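Local coordinates for protein ORF48 (Lactococcus phage TP901-1, PDB 3U6X) that probably serves, through an immunoglobulin-like domain, as a structural part of the phage baseplate, where it packs against another protein, at residues G69-I74 against L79-E84. Residues are numbered along the deposited sequence; the frame is centred on the assembly and turned at random.
Sequences GDIILI and LLVIKE
Ile72 and Leu80 face each other as a hydrogen-bonded pair in the middle of this antiparallel ladder: Ile72 N donates to Leu80 O, and Leu80 N returns a nearly straight bond (178°) that meets Ile72 O in its carbonyl plane. Asp70 and Ile82 form the second such pair, Ile82 N lying 2.9 Å from Asp70 O. On the face that carries these two pairs, Ile72 and Ile82 cross at a slant, their CD1 methyls 3.7 Å apart, and Ile74 swings CD1 back onto Leu80 CG at 3.6 Å. Ile72 and Ile82 also lie against basic side chains, and Ile74 against an aromatic one, of a chain of another protein, where uncharged aliphatic surface suits the packing. The other face turns to strand 3-8. With CG anti to the backbone N (chi1 -179°), Leu79 brings CD1 to 3.8 Å from Ile71 CG2; buried Leu79 and Val81 offer apolar surface to Phe4. The loose side is the outer strand at Asp70, Ile71 and Leu73, all exposed: the Asp70 carboxylate suits solvent, and Leu73 CG only brushes Leu79 CD1 at 4.4 Å. Just beyond the last pair, Gly69, lacking a side chain, sets its CA against Ile82 O in a CA-H...O contact. Strands 70-74 and 78-83 form a beta hairpin, joined through 78-83 to strand 86-92, in an antiparallel fold consistent with the immunoglobulin-like domain of baseplate upper proteins.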
ATOM      1  N   GLY V  69     -48.226 -41.618  -3.334  1.00 69.02           N
ATOM      2  CA  GLY V  69     -48.292 -41.680  -1.887  1.00 68.39           C
ATOM      3  C   GLY V  69     -48.373 -40.239  -1.434  1.00 72.00           C
ATOM      4  O   GLY V  69     -49.066 -39.435  -2.064  1.00 71.88           O
ATOM      5  N   ASP V  70     -47.627 -39.876  -0.394  1.00 68.45           N
ATOM      6  CA  ASP V  70     -47.607 -38.497   0.099  1.00 68.48           C
ATOM      7  C   ASP V  70     -46.590 -37.617  -0.612  1.00 71.35           C
ATOM      8  O   ASP V  70     -45.410 -37.954  -0.643  1.00 70.49           O
ATOM      9  CB  ASP V  70     -47.408 -38.447   1.615  1.00 71.09           C
ATOM     10  CG  ASP V  70     -48.665 -38.784   2.396  1.00 89.90           C
ATOM     11  OD1 ASP V  70     -49.740 -38.176   2.105  1.00 92.37           O
ATOM     12  OD2 ASP V  70     -48.581 -39.630   3.312  1.00 97.49           O
ATOM     13  N   ILE V  71     -47.067 -36.504  -1.211  1.00 67.95           N
ATOM     14  CA  ILE V  71     -46.257 -35.528  -1.944  1.00 67.66           C
ATOM     15  C   ILE V  71     -45.639 -34.523  -0.964  1.00 73.77           C
ATOM     16  O   ILE V  71     -46.327 -33.659  -0.422  1.00 73.74           O
ATOM     17  CB  ILE V  71     -47.020 -34.877  -3.139  1.00 69.84           C
ATOM     18  CG1 ILE V  71     -47.417 -35.950  -4.174  1.00 70.08           C
ATOM     19  CG2 ILE V  71     -46.182 -33.774  -3.795  1.00 69.97           C
ATOM     20  CD1 ILE V  71     -48.601 -35.593  -5.119  1.00 76.83           C
ATOM     21  N   ILE V  72     -44.345 -34.677  -0.707  1.00 71.89           N
ATOM     22  CA  ILE V  72     -43.605 -33.831   0.225  1.00 72.73           C
ATOM     23  C   ILE V  72     -42.705 -32.823  -0.497  1.00 79.36           C
ATOM     24  O   ILE V  72     -41.768 -33.194  -1.209  1.00 78.48           O
ATOM     25  CB  ILE V  72     -42.861 -34.669   1.310  1.00 75.51           C
ATOM     26  CG1 ILE V  72     -43.852 -35.257   2.308  1.00 76.58           C
ATOM     27  CG2 ILE V  72     -41.810 -33.862   2.061  1.00 75.32           C
ATOM     28  CD1 ILE V  72     -44.126 -36.698   2.130  1.00 90.06           C
ATOM     29  N   LEU V  73     -42.999 -31.539  -0.295  1.00 78.72           N
ATOM     30  CA  LEU V  73     -42.211 -30.465  -0.871  1.00 79.60           C
ATOM     31  C   LEU V  73     -41.190 -30.009   0.137  1.00 85.49           C
ATOM     32  O   LEU V  73     -41.541 -29.595   1.246  1.00 86.10           O
ATOM     33  CB  LEU V  73     -43.087 -29.281  -1.294  1.00 79.84           C
ATOM     34  CG  LEU V  73     -42.774 -28.658  -2.655  1.00 84.34           C
ATOM     35  CD1 LEU V  73     -43.842 -27.710  -3.051  1.00 84.85           C
ATOM     36  CD2 LEU V  73     -41.436 -27.986  -2.682  1.00 85.03           C
ATOM     37  N   ILE V  74     -39.926 -30.108  -0.245  1.00 82.35           N
ATOM     38  CA  ILE V  74     -38.802 -29.695   0.590  1.00 82.81           C
ATOM     39  C   ILE V  74     -38.409 -28.314   0.126  1.00 90.30           C
ATOM     40  O   ILE V  74     -38.213 -28.112  -1.074  1.00 90.02           O
ATOM     41  CB  ILE V  74     -37.641 -30.730   0.566  1.00 85.22           C
ATOM     42  CG1 ILE V  74     -38.057 -32.009   1.293  1.00 85.79           C
ATOM     43  CG2 ILE V  74     -36.367 -30.181   1.185  1.00 84.71           C
ATOM     44  CD1 ILE V  74     -38.622 -33.036   0.409  1.00 96.58           C
ATOM     45  N   LEU V  79     -38.582 -32.365  -4.491  1.00 50.54           N
ATOM     46  CA  LEU V  79     -39.918 -32.868  -4.175  1.00 48.67           C
ATOM     47  C   LEU V  79     -39.784 -34.382  -4.063  1.00 49.83           C
ATOM     48  O   LEU V  79     -39.103 -35.015  -4.887  1.00 48.67           O
ATOM     49  CB  LEU V  79     -40.926 -32.520  -5.285  1.00 48.42           C
ATOM     50  CG  LEU V  79     -42.395 -32.963  -5.076  1.00 53.02           C
ATOM     51  CD1 LEU V  79     -43.339 -31.935  -5.583  1.00 53.07           C
ATOM     52  CD2 LEU V  79     -42.700 -34.280  -5.748  1.00 55.21           C
ATOM     53  N   LEU V  80     -40.419 -34.947  -3.036  1.00 45.10           N
ATOM     54  CA  LEU V  80     -40.452 -36.390  -2.815  1.00 44.50           C
ATOM     55  C   LEU V  80     -41.886 -36.880  -2.875  1.00 48.57           C
ATOM     56  O   LEU V  80     -42.803 -36.129  -2.562  1.00 47.84           O
ATOM     57  CB  LEU V  80     -39.903 -36.771  -1.424  1.00 44.06           C
ATOM     58  CG  LEU V  80     -38.493 -36.383  -1.029  1.00 48.07           C
ATOM     59  CD1 LEU V  80     -38.222 -36.813   0.387  1.00 48.11           C
ATOM     60  CD2 LEU V  80     -37.457 -36.994  -1.941  1.00 49.40           C
ATOM     61  N   VAL V  81     -42.057 -38.160  -3.226  1.00 45.15           N
ATOM     62  CA  VAL V  81     -43.306 -38.890  -3.139  1.00 43.98           C
ATOM     63  C   VAL V  81     -42.914 -40.067  -2.253  1.00 47.37           C
ATOM     64  O   VAL V  81     -41.982 -40.800  -2.586  1.00 45.24           O
ATOM     65  CB  VAL V  81     -43.888 -39.336  -4.496  1.00 46.97           C
ATOM     66  CG1 VAL V  81     -45.191 -40.093  -4.280  1.00 46.12           C
ATOM     67  CG2 VAL V  81     -44.094 -38.137  -5.432  1.00 46.64           C
ATOM     68  N   ILE V  82     -43.548 -40.181  -1.082  1.00 45.65           N
ATOM     69  CA  ILE V  82     -43.282 -41.263  -0.119  1.00 45.97           C
ATOM     70  C   ILE V  82     -44.523 -42.151   0.093  1.00 53.50           C
ATOM     71  O   ILE V  82     -45.592 -41.645   0.432  1.00 54.01           O
ATOM     72  CB  ILE V  82     -42.721 -40.731   1.228  1.00 48.14           C
ATOM     73  CG1 ILE V  82     -41.596 -39.708   1.008  1.00 48.21           C
ATOM     74  CG2 ILE V  82     -42.256 -41.877   2.132  1.00 48.01           C
ATOM     75  CD1 ILE V  82     -41.110 -38.914   2.246  1.00 50.44           C
ATOM     76  N   LYS V  83     -44.369 -43.466  -0.141  1.00 51.75           N
ATOM     77  CA  LYS V  83     -45.378 -44.489   0.091  1.00 52.41           C
ATOM     78  C   LYS V  83     -44.676 -45.538   0.945  1.00 58.32           C
ATOM     79  O   LYS V  83     -43.974 -46.399   0.416  1.00 58.75           O
ATOM     80  CB  LYS V  83     -45.936 -45.072  -1.227  1.00 55.14           C
ATOM     81  CG  LYS V  83     -47.149 -45.987  -1.036  1.00 70.78           C
ATOM     82  CD  LYS V  83     -47.703 -46.501  -2.359  1.00 84.99           C
ATOM     83  CE  LYS V  83     -48.204 -47.929  -2.263  1.00102.28           C
ATOM     84  NZ  LYS V  83     -47.097 -48.919  -2.099  1.00114.98           N
ATOM     85  N   GLU V  84     -44.815 -45.400   2.275  1.00 55.29           N
ATOM     86  CA  GLU V  84     -44.228 -46.257   3.311  1.00 55.39           C
ATOM     87  C   GLU V  84     -42.690 -46.195   3.252  1.00 57.55           C
ATOM     88  O   GLU V  84     -42.135 -45.145   3.544  1.00 57.42           O
ATOM     89  CB  GLU V  84     -44.783 -47.710   3.290  1.00 57.58           C
ATOM     90  CG  GLU V  84     -46.300 -47.879   3.256  1.00 75.22           C
ATOM     91  CD  GLU V  84     -46.819 -49.191   2.673  1.00115.58           C
ATOM     92  OE1 GLU V  84     -46.206 -49.736   1.721  1.00118.06           O
ATOM     93  OE2 GLU V  84     -47.881 -49.649   3.149  1.00121.28           O
TER